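Local coordinates for protein amino Transferase (Eubacterium rectale, PDB 3ELE) that probably transfers amino groups between amino acids and keto acids as a dimeric, pyridoxal-5'-phosphate-dependent enzyme of the class I and II aminotransferase family, at residues G71-A75 and Y285-P289; G77-T81 and Q293-V297; N101-G107 and R256-V262. One frame throughout, in Å; residues are numbered along the deposited sequence.

The three contacts lie on the same side of the chain's centre, with centres about 11 Å apart from one another, and each touches the other two. Interaction 3 pairs edge strand 102-105 with strand 258-261 in the mixed seven-stranded sheet and is nested along the chain inside the loops closed by interactions 1 and 2. Those two cross: 71-75 and 77-81 come first, then 285-289 and 293-297. Q293 of interaction 2 reaches T73 and A288 of interaction 1, while M104 of interaction 3 packs against T81 and G77. The cluster thus connects the sheet to the subunit interface, supplying R256 to this subunit's PLP and Y72 to the PLP of the second subunit.

Interaction 1. Residues G71-A75 and Y285-P289; sequences GYTSA and YVCAP. With PLP (pyridoxal-5'-phosphate), chain H.
At the dimer's shared active site, Y72 reaches the PLP of the second subunit: its OH donates a 2.6 Å hydrogen bond to O2P of PLP in chain H. Both segments are loops, 98° apart in direction, with CA of A75 and C287 closest (5.0 Å). Residues 72-74 are extended (phi/psi -62/139, -92/178, -63/165) before A75 turns (-53/-46); C287 is nearly fully extended (-169/160). Y72 is m (chi2 -68°), its CD1 3.8 Å from CG1 of V286 (t). C287 (p) points its CB at 71-75, 3.1 Å from T73 OG1 and 3.6 Å from S74 O. T73 is p; OG1 donates to S74 O (3.0 Å) and is hydrogen-bonded to Q293 NE2. No direct hydrogen bond joins the segments; A75 CA makes a CH...O contact to V286 O (3.4 Å), and a water accepts from A288 N (2.8 Å) and donates to A75 O (2.9 Å). P289 occupies the N-cap position of helix 290-296. A tyrosine lent to the neighbour's cofactor phosphate is typical of fold-type I aminotransferase dimers.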
ATOM      1  N   GLY A  71     -15.305   6.562  -0.319  1.00 34.52           N
ATOM      2  CA  GLY A  71     -15.506   5.227  -0.868  1.00 35.16           C
ATOM      3  C   GLY A  71     -14.350   4.709  -1.683  1.00 34.50           C
ATOM      4  O   GLY A  71     -13.458   5.471  -2.047  1.00 36.25           O
ATOM      5  N   TYR A  72     -14.366   3.414  -1.978  1.00 34.32           N
ATOM      6  CA  TYR A  72     -13.361   2.822  -2.867  1.00 34.31           C
ATOM      7  C   TYR A  72     -13.477   3.476  -4.252  1.00 34.75           C
ATOM      8  O   TYR A  72     -14.587   3.741  -4.723  1.00 35.13           O
ATOM      9  CB  TYR A  72     -13.585   1.318  -3.130  1.00 33.45           C
ATOM     10  CG  TYR A  72     -13.505   0.381  -1.955  1.00 28.26           C
ATOM     11  CD1 TYR A  72     -12.294   0.159  -1.307  1.00 31.04           C
ATOM     12  CD2 TYR A  72     -14.627  -0.343  -1.524  1.00 29.30           C
ATOM     13  CE1 TYR A  72     -12.192  -0.729  -0.220  1.00 32.04           C
ATOM     14  CE2 TYR A  72     -14.540  -1.248  -0.429  1.00 31.15           C
ATOM     15  CZ  TYR A  72     -13.299  -1.431   0.209  1.00 32.94           C
ATOM     16  OH  TYR A  72     -13.160  -2.301   1.266  1.00 35.45           O
ATOM     17  N   THR A  73     -12.334   3.767  -4.861  1.00 33.85           N
ATOM     18  CA  THR A  73     -12.276   4.176  -6.256  1.00 34.51           C
ATOM     19  C   THR A  73     -12.054   2.812  -6.970  1.00 35.27           C
ATOM     20  O   THR A  73     -11.937   1.774  -6.317  1.00 33.39           O
ATOM     21  CB  THR A  73     -11.084   5.136  -6.523  1.00 34.90           C
ATOM     22  OG1 THR A  73      -9.838   4.479  -6.256  1.00 32.98           O
ATOM     23  CG2 THR A  73     -11.173   6.397  -5.645  1.00 33.41           C
ATOM     24  N   SER A  74     -11.985   2.809  -8.297  1.00 36.71           N
ATOM     25  CA  SER A  74     -11.566   1.598  -9.027  1.00 37.57           C
ATOM     26  C   SER A  74     -10.105   1.285  -8.615  1.00 37.88           C
ATOM     27  O   SER A  74      -9.403   2.152  -8.025  1.00 39.21           O
ATOM     28  CB  SER A  74     -11.629   1.842 -10.534  1.00 37.94           C
ATOM     29  OG  SER A  74     -10.746   2.909 -10.885  1.00 41.15           O
ATOM     30  N   ALA A  75      -9.644   0.074  -8.922  1.00 37.01           N
ATOM     31  CA  ALA A  75      -8.262  -0.348  -8.611  1.00 35.46           C
ATOM     32  C   ALA A  75      -7.194   0.631  -9.135  1.00 34.62           C
ATOM     33  O   ALA A  75      -6.259   0.993  -8.404  1.00 35.52           O
ATOM     34  CB  ALA A  75      -7.994  -1.743  -9.169  1.00 36.16           C
ATOM     35  N   TYR A 285      -2.784  -3.922  -2.572  1.00 34.56           N
ATOM     36  CA  TYR A 285      -3.283  -2.564  -2.831  1.00 36.14           C
ATOM     37  C   TYR A 285      -4.695  -2.682  -3.373  1.00 34.94           C
ATOM     38  O   TYR A 285      -4.946  -3.533  -4.222  1.00 33.25           O
ATOM     39  CB  TYR A 285      -2.424  -1.783  -3.843  1.00 38.34           C
ATOM     40  CG  TYR A 285      -0.930  -1.751  -3.623  1.00 40.62           C
ATOM     41  CD1 TYR A 285      -0.374  -1.750  -2.348  1.00 46.47           C
ATOM     42  CD2 TYR A 285      -0.053  -1.618  -4.705  1.00 43.60           C
ATOM     43  CE1 TYR A 285       1.032  -1.672  -2.163  1.00 43.52           C
ATOM     44  CE2 TYR A 285       1.352  -1.538  -4.508  1.00 47.42           C
ATOM     45  CZ  TYR A 285       1.867  -1.571  -3.214  1.00 44.07           C
ATOM     46  OH  TYR A 285       3.209  -1.491  -2.917  1.00 47.43           O
ATOM     47  N   VAL A 286      -5.614  -1.857  -2.863  1.00 33.49           N
ATOM     48  CA  VAL A 286      -7.017  -1.860  -3.330  1.00 32.81           C
ATOM     49  C   VAL A 286      -7.261  -0.595  -4.163  1.00 34.00           C
ATOM     50  O   VAL A 286      -7.848  -0.668  -5.249  1.00 33.26           O
ATOM     51  CB  VAL A 286      -7.992  -2.031  -2.176  1.00 31.86           C
ATOM     52  CG1 VAL A 286      -9.443  -1.934  -2.648  1.00 29.26           C
ATOM     53  CG2 VAL A 286      -7.727  -3.358  -1.493  1.00 28.59           C
ATOM     54  N   CYS A 287      -6.826   0.549  -3.644  1.00 33.66           N
ATOM     55  CA  CYS A 287      -6.821   1.805  -4.391  1.00 34.51           C
ATOM     56  C   CYS A 287      -6.014   2.859  -3.634  1.00 35.51           C
ATOM     57  O   CYS A 287      -5.825   2.719  -2.424  1.00 35.31           O
ATOM     58  CB  CYS A 287      -8.241   2.341  -4.614  1.00 35.76           C
ATOM     59  SG  CYS A 287      -9.178   2.852  -3.146  1.00 33.26           S
ATOM     60  N   ALA A 288      -5.570   3.908  -4.339  1.00 35.09           N
ATOM     61  CA  ALA A 288      -4.884   5.038  -3.710  1.00 35.38           C
ATOM     62  C   ALA A 288      -5.893   5.753  -2.832  1.00 36.37           C
ATOM     63  O   ALA A 288      -7.100   5.657  -3.111  1.00 36.36           O
ATOM     64  CB  ALA A 288      -4.322   5.996  -4.752  1.00 35.33           C
ATOM     65  N   PRO A 289      -5.431   6.469  -1.772  1.00 37.68           N
ATOM     66  CA  PRO A 289      -6.391   7.139  -0.905  1.00 37.32           C
ATOM     67  C   PRO A 289      -7.327   8.109  -1.663  1.00 36.89           C
ATOM     68  O   PRO A 289      -6.874   9.057  -2.325  1.00 36.05           O
ATOM     69  CB  PRO A 289      -5.508   7.849   0.117  1.00 37.84           C
ATOM     70  CG  PRO A 289      -4.265   7.060   0.140  1.00 39.59           C
ATOM     71  CD  PRO A 289      -4.055   6.696  -1.286  1.00 38.56           C
TER
HETATM   72  N1  PLP H 500     -11.932  -8.902   4.730  1.00 40.78           N
HETATM   73  C2  PLP H 500     -13.257  -9.101   4.334  1.00 35.51           C
HETATM   74  C2A PLP H 500     -13.973 -10.309   4.820  1.00 36.66           C
HETATM   75  C3  PLP H 500     -13.893  -8.156   3.514  1.00 39.43           C
HETATM   76  O3  PLP H 500     -15.199  -8.337   3.152  1.00 33.12           O
HETATM   77  C4  PLP H 500     -13.176  -7.016   3.076  1.00 44.01           C
HETATM   78  C4A PLP H 500     -13.863  -6.059   2.126  1.00 48.50           C
HETATM   79  O4A PLP H 500     -13.557  -6.054   0.929  1.00 55.83           O
HETATM   80  C5  PLP H 500     -11.824  -6.842   3.500  1.00 43.19           C
HETATM   81  C6  PLP H 500     -11.201  -7.803   4.323  1.00 36.92           C
HETATM   82  C5A PLP H 500     -10.976  -5.674   3.062  1.00 40.51           C
HETATM   83  O4P PLP H 500     -11.159  -4.491   3.801  1.00 41.77           O
HETATM   84  P   PLP H 500     -10.162  -3.251   3.458  1.00 36.63           P
HETATM   85  O1P PLP H 500      -9.934  -2.409   4.685  1.00 41.05           O
HETATM   86  O2P PLP H 500     -10.822  -2.432   2.392  1.00 42.23           O
HETATM   87  O3P PLP H 500      -8.855  -3.762   2.927  1.00 36.45           O
HETATM   88  O   HOH W   1      -5.793   3.534  -7.118  1.00 26.20           O

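Interaction 2. Residues G77-T81 and Q293-V297; sequences GDVET and QKMIV
A salt bridge and two further hydrogen bonds hold the start of helix 79-93 against helix 290-296. K294 NZ donates to D78 OD2 at 2.7 Å; D78 is an m rotamer with CB directed at the other segment, and K294 runs m, t, t, m so that its ammonium reaches the carboxylate. A water sits beside the pair, weakly bonded to D78 OD1 (2.8 Å) and to K294 NZ (3.4 Å). T81, also m, donates from OG1 to the main-chain O of Q293 at 2.6 Å. In the same direction, the backbone N of D78 donates to OE1 of Q293 (m, t, chi3 50°), 2.8 Å with a 151° angle at hydrogen. D78 is the N-cap residue of helix 79-93, but its side chain makes no capping bond; its OD2 pairs with K294 NZ.

G77 comes just before, at phi/psi 109/163, with its CA 3.1 Å from Q293 OE1; a CB here would clash with that oxygen and jam against the preceding carbonyl. Around this polar core the packing is lighter. T81 OG1 lies 3.6 Å from V297 CG2, the same methyl group that stands 3.8 Å from E80 O, and T81 CG2 meets I296 CG2 at 4.1 Å. T81 and V297 have the nearest CA atoms, 5.3 Å apart.

Beyond the pair, Q293 NE2 bonds to T73 and A288 in the adjoining loops, K294 and M295 lean on helix 51-63, and T81 and Q293 rest on M104 of strand 102-105, the edge of the mixed sheet.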
ATOM      1  N   GLY A  77      -7.702   3.791 -10.007  1.00 31.26           N
ATOM      2  CA  GLY A  77      -7.975   5.143  -9.535  1.00 30.36           C
ATOM      3  C   GLY A  77      -9.111   5.776 -10.306  1.00 30.95           C
ATOM      4  O   GLY A  77      -9.468   5.292 -11.388  1.00 30.82           O
ATOM      5  N   ASP A  78      -9.675   6.859  -9.755  1.00 30.40           N
ATOM      6  CA  ASP A  78     -10.734   7.628 -10.412  1.00 31.12           C
ATOM      7  C   ASP A  78     -10.292   8.056 -11.815  1.00 32.46           C
ATOM      8  O   ASP A  78      -9.155   8.525 -12.002  1.00 32.80           O
ATOM      9  CB  ASP A  78     -11.052   8.941  -9.653  1.00 30.79           C
ATOM     10  CG  ASP A  78     -11.875   8.754  -8.384  1.00 34.83           C
ATOM     11  OD1 ASP A  78     -12.557   7.724  -8.222  1.00 37.73           O
ATOM     12  OD2 ASP A  78     -11.871   9.698  -7.549  1.00 33.76           O
ATOM     13  N   VAL A  79     -11.200   7.945 -12.775  1.00 33.59           N
ATOM     14  CA  VAL A  79     -10.927   8.375 -14.153  1.00 34.49           C
ATOM     15  C   VAL A  79     -10.669   9.898 -14.194  1.00 33.40           C
ATOM     16  O   VAL A  79      -9.855  10.346 -14.969  1.00 33.47           O
ATOM     17  CB  VAL A  79     -12.067   7.943 -15.134  1.00 35.59           C
ATOM     18  CG1 VAL A  79     -13.384   8.701 -14.849  1.00 36.24           C
ATOM     19  CG2 VAL A  79     -11.641   8.126 -16.582  1.00 37.46           C
ATOM     20  N   GLU A  80     -11.317  10.659 -13.312  1.00 33.58           N
ATOM     21  CA  GLU A  80     -11.150  12.121 -13.221  1.00 34.59           C
ATOM     22  C   GLU A  80      -9.749  12.523 -12.746  1.00 34.33           C
ATOM     23  O   GLU A  80      -9.189  13.532 -13.199  1.00 32.93           O
ATOM     24  CB  GLU A  80     -12.213  12.760 -12.321  1.00 34.42           C
ATOM     25  CG  GLU A  80     -13.656  12.623 -12.845  1.00 37.95           C
ATOM     26  CD  GLU A  80     -14.392  11.322 -12.442  1.00 44.73           C
ATOM     27  OE1 GLU A  80     -13.843  10.438 -11.706  1.00 41.69           O
ATOM     28  OE2 GLU A  80     -15.557  11.204 -12.874  1.00 48.13           O
ATOM     29  N   THR A  81      -9.201  11.724 -11.828  1.00 35.00           N
ATOM     30  CA  THR A  81      -7.845  11.906 -11.335  1.00 34.15           C
ATOM     31  C   THR A  81      -6.834  11.565 -12.442  1.00 34.10           C
ATOM     32  O   THR A  81      -5.946  12.368 -12.739  1.00 34.04           O
ATOM     33  CB  THR A  81      -7.610  11.102 -10.056  1.00 34.76           C
ATOM     34  OG1 THR A  81      -8.512  11.605  -9.055  1.00 32.95           O
ATOM     35  CG2 THR A  81      -6.145  11.231  -9.574  1.00 30.42           C
ATOM     36  N   GLN A 293      -6.769  11.343  -4.136  1.00 33.12           N
ATOM     37  CA  GLN A 293      -7.065  11.261  -5.580  1.00 34.92           C
ATOM     38  C   GLN A 293      -7.926  12.431  -6.039  1.00 34.63           C
ATOM     39  O   GLN A 293      -7.619  13.062  -7.045  1.00 33.95           O
ATOM     40  CB  GLN A 293      -7.792   9.971  -5.964  1.00 35.35           C
ATOM     41  CG  GLN A 293      -6.975   8.692  -5.825  1.00 36.30           C
ATOM     42  CD  GLN A 293      -7.637   7.517  -6.529  1.00 37.53           C
ATOM     43  OE1 GLN A 293      -8.017   7.634  -7.691  1.00 37.18           O
ATOM     44  NE2 GLN A 293      -7.754   6.373  -5.839  1.00 37.03           N
ATOM     45  N   LYS A 294      -8.991  12.717  -5.279  1.00 35.65           N
ATOM     46  CA  LYS A 294      -9.916  13.805  -5.597  1.00 36.48           C
ATOM     47  C   LYS A 294      -9.239  15.175  -5.452  1.00 35.60           C
ATOM     48  O   LYS A 294      -9.472  16.063  -6.271  1.00 35.08           O
ATOM     49  CB  LYS A 294     -11.231  13.674  -4.808  1.00 36.17           C
ATOM     50  CG  LYS A 294     -11.947  12.326  -5.122  1.00 40.92           C
ATOM     51  CD  LYS A 294     -13.303  12.199  -4.482  1.00 39.30           C
ATOM     52  CE  LYS A 294     -13.723  10.749  -4.251  1.00 39.64           C
ATOM     53  NZ  LYS A 294     -13.513   9.808  -5.392  1.00 43.28           N
HETATM   54  N   MSE A 295      -8.372  15.309  -4.446  1.00 35.90           N
HETATM   55  CA  MSE A 295      -7.612  16.551  -4.208  0.50 36.08           C
HETATM   56  C   MSE A 295      -6.622  16.856  -5.350  1.00 35.85           C
HETATM   57  O   MSE A 295      -6.475  18.019  -5.750  1.00 34.78           O
HETATM   58  CB  MSE A 295      -6.895  16.484  -2.838  0.50 36.42           C
HETATM   59  CG  MSE A 295      -5.929  17.630  -2.494  0.50 35.95           C
HETATM   60 SE   MSE A 295      -4.127  17.474  -3.234  0.38 39.28          SE
HETATM   61  CE  MSE A 295      -3.553  15.856  -2.393  0.50 35.13           C
ATOM     62  N   ILE A 296      -5.931  15.822  -5.846  1.00 37.02           N
ATOM     63  CA  ILE A 296      -4.928  15.952  -6.935  1.00 38.11           C
ATOM     64  C   ILE A 296      -5.504  16.560  -8.239  1.00 37.88           C
ATOM     65  O   ILE A 296      -4.771  17.237  -8.976  1.00 37.84           O
ATOM     66  CB  ILE A 296      -4.132  14.585  -7.184  1.00 39.35           C
ATOM     67  CG1 ILE A 296      -2.827  14.535  -6.368  1.00 40.82           C
ATOM     68  CG2 ILE A 296      -3.724  14.368  -8.626  1.00 40.70           C
ATOM     69  CD1 ILE A 296      -2.986  14.018  -5.025  1.00 43.45           C
ATOM     70  N   VAL A 297      -6.803  16.349  -8.484  1.00 36.64           N
ATOM     71  CA  VAL A 297      -7.513  16.906  -9.643  1.00 36.64           C
ATOM     72  C   VAL A 297      -7.329  18.431  -9.742  1.00 38.22           C
ATOM     73  O   VAL A 297      -7.152  18.954 -10.847  1.00 38.42           O
ATOM     74  CB  VAL A 297      -9.037  16.550  -9.607  1.00 36.63           C
ATOM     75  CG1 VAL A 297      -9.832  17.240 -10.748  1.00 35.05           C
ATOM     76  CG2 VAL A 297      -9.226  15.052  -9.665  1.00 33.78           C
TER
HETATM   77  O   HOH W   2     -15.160   8.678  -8.154  1.00 53.71           O

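Interaction 3. Residues N101-G107 and R256-V262; sequences NLYMTMG and RIGYVLV. With PLP (pyridoxal-5'-phosphate), chain E.
L102 CD1 sits over the Y259 ring face, 3.8 Å from its centroid (CH-pi), on the sheet face shared with M104 and L261; L102 CD2 meets L261 CD1 at 3.8 Å, and SE of M104, a selenomethionine, meets Y259 CB at 4.1 Å. On the other face T105 CG2 touches V260 CG2 (3.9 Å). Antiparallel strands 102-105 and 258-261 have axes 4.2 Å apart at 152°. Y103-V260 (Y103 N to V260 O 2.9 Å, V260 N to Y103 O 3.0 Å) and T105-G258 (N to O 2.9 Å both ways) are hydrogen-bonded pairs; L102-L261 and M104-Y259 are non-hydrogen-bonded. V262 N donates to N101 O and N101 ND2 to V262 O, both 2.7 Å. At the opposite end R256 gives PLP (chain E) NH1 to O2P (3.0 Å) and NH2 to O3P (3.1 Å); its NH1 also bonds P253. The Y103, T105 and V260 face packs on helix 108-119, whose N-cap is G107, the L102, M104 and Y259 face on helix 79-93, and strand 240-245 flanks 258-261.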
ATOM      1  N   ASN A 101      -3.737   5.476 -19.434  1.00 31.31           N
ATOM      2  CA  ASN A 101      -2.294   5.296 -19.372  1.00 32.90           C
ATOM      3  C   ASN A 101      -1.799   5.377 -17.903  1.00 32.85           C
ATOM      4  O   ASN A 101      -0.633   5.078 -17.652  1.00 32.45           O
ATOM      5  CB  ASN A 101      -1.567   6.359 -20.239  1.00 34.91           C
ATOM      6  CG  ASN A 101      -1.701   6.110 -21.735  1.00 33.95           C
ATOM      7  OD1 ASN A 101      -2.286   6.908 -22.452  1.00 33.32           O
ATOM      8  ND2 ASN A 101      -1.160   5.008 -22.203  1.00 27.78           N
ATOM      9  N   LEU A 102      -2.672   5.759 -16.954  1.00 32.45           N
ATOM     10  CA  LEU A 102      -2.298   5.959 -15.537  1.00 32.35           C
ATOM     11  C   LEU A 102      -2.854   4.891 -14.615  1.00 32.84           C
ATOM     12  O   LEU A 102      -3.928   4.338 -14.889  1.00 33.04           O
ATOM     13  CB  LEU A 102      -2.772   7.333 -15.038  1.00 33.00           C
ATOM     14  CG  LEU A 102      -2.005   8.611 -15.405  1.00 33.68           C
ATOM     15  CD1 LEU A 102      -0.578   8.520 -14.847  1.00 31.75           C
ATOM     16  CD2 LEU A 102      -1.991   8.894 -16.890  1.00 35.52           C
ATOM     17  N   TYR A 103      -2.099   4.587 -13.553  1.00 31.55           N
ATOM     18  CA  TYR A 103      -2.540   3.689 -12.468  1.00 31.99           C
ATOM     19  C   TYR A 103      -2.170   4.411 -11.177  1.00 32.60           C
ATOM     20  O   TYR A 103      -0.987   4.615 -10.931  1.00 33.33           O
ATOM     21  CB  TYR A 103      -1.862   2.319 -12.577  1.00 31.39           C
ATOM     22  CG  TYR A 103      -2.287   1.315 -11.531  1.00 30.92           C
ATOM     23  CD1 TYR A 103      -1.701   1.306 -10.274  1.00 32.76           C
ATOM     24  CD2 TYR A 103      -3.256   0.365 -11.793  1.00 29.46           C
ATOM     25  CE1 TYR A 103      -2.076   0.400  -9.297  1.00 30.31           C
ATOM     26  CE2 TYR A 103      -3.642  -0.542 -10.821  1.00 31.44           C
ATOM     27  CZ  TYR A 103      -3.042  -0.527  -9.573  1.00 30.36           C
ATOM     28  OH  TYR A 103      -3.396  -1.422  -8.582  1.00 32.27           O
HETATM   29  N   MSE A 104      -3.160   4.797 -10.370  1.00 31.29           N
HETATM   30  CA  MSE A 104      -2.911   5.563  -9.146  1.00 33.00           C
HETATM   31  C   MSE A 104      -2.395   4.639  -8.041  1.00 33.71           C
HETATM   32  O   MSE A 104      -2.977   3.587  -7.791  1.00 33.13           O
HETATM   33  CB  MSE A 104      -4.157   6.321  -8.674  1.00 31.96           C
HETATM   34  CG  MSE A 104      -4.788   7.246  -9.742  1.00 31.40           C
HETATM   35 SE   MSE A 104      -3.556   8.467 -10.579  0.75 30.80          SE
HETATM   36  CE  MSE A 104      -3.125   9.544  -9.031  1.00 27.13           C
ATOM     37  N   THR A 105      -1.309   5.063  -7.398  1.00 33.21           N
ATOM     38  CA  THR A 105      -0.612   4.269  -6.388  1.00 34.43           C
ATOM     39  C   THR A 105      -0.479   5.022  -5.068  1.00 34.22           C
ATOM     40  O   THR A 105      -0.771   6.210  -4.981  1.00 32.91           O
ATOM     41  CB  THR A 105       0.802   3.861  -6.872  1.00 34.36           C
ATOM     42  OG1 THR A 105       1.603   5.041  -7.046  1.00 36.62           O
ATOM     43  CG2 THR A 105       0.753   3.042  -8.172  1.00 34.06           C
HETATM   44  N   MSE A 106      -0.003   4.299  -4.064  1.00 36.02           N
HETATM   45  CA  MSE A 106       0.218   4.804  -2.725  1.00 38.56           C
HETATM   46  C   MSE A 106       1.673   5.214  -2.537  1.00 37.78           C
HETATM   47  O   MSE A 106       2.371   4.702  -1.654  1.00 39.82           O
HETATM   48  CB  MSE A 106      -0.242   3.741  -1.727  1.00 39.07           C
HETATM   49  CG  MSE A 106      -1.759   3.452  -1.929  1.00 39.62           C
HETATM   50 SE   MSE A 106      -2.501   2.387  -0.566  0.75 45.49          SE
HETATM   51  CE  MSE A 106      -1.623   0.823  -1.033  1.00 40.74           C
ATOM     52  N   GLY A 107       2.118   6.150  -3.380  1.00 36.53           N
ATOM     53  CA  GLY A 107       3.483   6.664  -3.377  1.00 35.48           C
ATOM     54  C   GLY A 107       4.406   5.937  -4.336  1.00 35.63           C
ATOM     55  O   GLY A 107       4.039   4.915  -4.938  1.00 35.63           O
ATOM     56  N   ARG A 256       0.880   9.279   0.841  1.00 37.86           N
ATOM     57  CA  ARG A 256       0.954   8.087  -0.021  1.00 37.24           C
ATOM     58  C   ARG A 256       0.092   8.215  -1.279  1.00 37.09           C
ATOM     59  O   ARG A 256      -0.963   7.598  -1.394  1.00 38.07           O
ATOM     60  CB  ARG A 256       0.598   6.796   0.784  1.00 35.86           C
ATOM     61  CG  ARG A 256       1.177   6.699   2.203  1.00 34.55           C
ATOM     62  CD  ARG A 256       2.647   7.046   2.261  1.00 36.62           C
ATOM     63  NE  ARG A 256       3.464   6.162   1.449  1.00 37.31           N
ATOM     64  CZ  ARG A 256       4.526   6.491   0.712  1.00 36.79           C
ATOM     65  NH1 ARG A 256       4.910   7.739   0.528  1.00 34.73           N
ATOM     66  NH2 ARG A 256       5.165   5.525   0.057  1.00 41.17           N
ATOM     67  N   ILE A 257       0.526   9.068  -2.198  1.00 36.95           N
ATOM     68  CA  ILE A 257      -0.191   9.262  -3.466  1.00 35.32           C
ATOM     69  C   ILE A 257       0.787   9.468  -4.623  1.00 33.14           C
ATOM     70  O   ILE A 257       1.639  10.356  -4.602  1.00 31.88           O
ATOM     71  CB  ILE A 257      -1.249  10.403  -3.337  1.00 35.58           C
ATOM     72  CG1 ILE A 257      -2.062  10.580  -4.636  1.00 36.97           C
ATOM     73  CG2 ILE A 257      -0.594  11.728  -2.855  1.00 34.52           C
ATOM     74  CD1 ILE A 257      -2.842   9.376  -5.083  1.00 35.25           C
ATOM     75  N   GLY A 258       0.678   8.605  -5.622  1.00 32.01           N
ATOM     76  CA  GLY A 258       1.500   8.718  -6.795  1.00 31.69           C
ATOM     77  C   GLY A 258       0.898   7.943  -7.934  1.00 32.22           C
ATOM     78  O   GLY A 258      -0.306   7.683  -7.943  1.00 32.20           O
ATOM     79  N   TYR A 259       1.735   7.552  -8.880  1.00 30.61           N
ATOM     80  CA  TYR A 259       1.247   6.782 -10.012  1.00 30.46           C
ATOM     81  C   TYR A 259       2.334   6.042 -10.747  1.00 30.56           C
ATOM     82  O   TYR A 259       3.531   6.269 -10.511  1.00 29.46           O
ATOM     83  CB  TYR A 259       0.474   7.672 -11.013  1.00 30.76           C
ATOM     84  CG  TYR A 259       1.251   8.816 -11.669  1.00 31.82           C
ATOM     85  CD1 TYR A 259       2.172   8.574 -12.711  1.00 36.80           C
ATOM     86  CD2 TYR A 259       1.030  10.147 -11.292  1.00 32.66           C
ATOM     87  CE1 TYR A 259       2.872   9.615 -13.331  1.00 35.43           C
ATOM     88  CE2 TYR A 259       1.720  11.205 -11.929  1.00 35.57           C
ATOM     89  CZ  TYR A 259       2.635  10.921 -12.946  1.00 33.72           C
ATOM     90  OH  TYR A 259       3.329  11.934 -13.570  1.00 37.41           O
ATOM     91  N   VAL A 260       1.866   5.126 -11.596  1.00 31.43           N
ATOM     92  CA  VAL A 260       2.652   4.414 -12.585  1.00 32.39           C
ATOM     93  C   VAL A 260       2.014   4.834 -13.926  1.00 31.47           C
ATOM     94  O   VAL A 260       0.791   4.714 -14.117  1.00 31.32           O
ATOM     95  CB  VAL A 260       2.616   2.888 -12.444  1.00 34.02           C
ATOM     96  CG1 VAL A 260       3.344   2.233 -13.636  1.00 33.17           C
ATOM     97  CG2 VAL A 260       3.276   2.453 -11.114  1.00 34.94           C
ATOM     98  N   LEU A 261       2.846   5.324 -14.836  1.00 29.70           N
ATOM     99  CA  LEU A 261       2.406   5.763 -16.150  1.00 30.50           C
ATOM    100  C   LEU A 261       2.844   4.695 -17.139  1.00 29.95           C
ATOM    101  O   LEU A 261       4.045   4.386 -17.210  1.00 30.22           O
ATOM    102  CB  LEU A 261       3.049   7.106 -16.465  1.00 30.44           C
ATOM    103  CG  LEU A 261       2.874   7.769 -17.821  1.00 32.04           C
ATOM    104  CD1 LEU A 261       1.429   7.958 -18.176  1.00 27.55           C
ATOM    105  CD2 LEU A 261       3.641   9.090 -17.791  1.00 30.52           C
ATOM    106  N   VAL A 262       1.877   4.116 -17.859  1.00 30.99           N
ATOM    107  CA  VAL A 262       2.121   3.055 -18.877  1.00 29.94           C
ATOM    108  C   VAL A 262       1.760   3.607 -20.292  1.00 30.50           C
ATOM    109  O   VAL A 262       0.590   3.549 -20.686  1.00 29.86           O
ATOM    110  CB  VAL A 262       1.315   1.764 -18.571  1.00 30.16           C
ATOM    111  CG1 VAL A 262       1.650   0.653 -19.577  1.00 23.06           C
ATOM    112  CG2 VAL A 262       1.603   1.253 -17.159  1.00 29.39           C
TER
HETATM  113  N1  PLP E 500      12.726   7.368  -5.015  1.00 37.68           N
HETATM  114  C2  PLP E 500      13.751   8.167  -4.503  1.00 36.80           C
HETATM  115  C2A PLP E 500      14.997   8.358  -5.307  1.00 37.04           C
HETATM  116  C3  PLP E 500      13.598   8.809  -3.257  1.00 38.88           C
HETATM  117  O3  PLP E 500      14.594   9.612  -2.756  1.00 31.83           O
HETATM  118  C4  PLP E 500      12.421   8.617  -2.496  1.00 45.59           C
HETATM  119  C4A PLP E 500      12.520   8.957  -1.020  1.00 49.92           C
HETATM  120  O4A PLP E 500      12.946   8.121  -0.222  1.00 55.32           O
HETATM  121  C5  PLP E 500      11.388   7.797  -3.042  1.00 44.80           C
HETATM  122  C6  PLP E 500      11.553   7.172  -4.303  1.00 35.02           C
HETATM  123  C5A PLP E 500      10.101   7.496  -2.302  1.00 40.76           C
HETATM  124  O4P PLP E 500       9.070   8.389  -2.583  1.00 41.95           O
HETATM  125  P   PLP E 500       7.621   8.070  -1.955  1.00 42.04           P
HETATM  126  O1P PLP E 500       6.547   8.520  -2.903  1.00 36.27           O
HETATM  127  O2P PLP E 500       7.444   8.875  -0.700  1.00 39.54           O
HETATM  128  O3P PLP E 500       7.447   6.619  -1.649  1.00 30.73           O
HETATM  129  O   HOH W   3       3.564   2.729  -0.282  1.00 29.77           O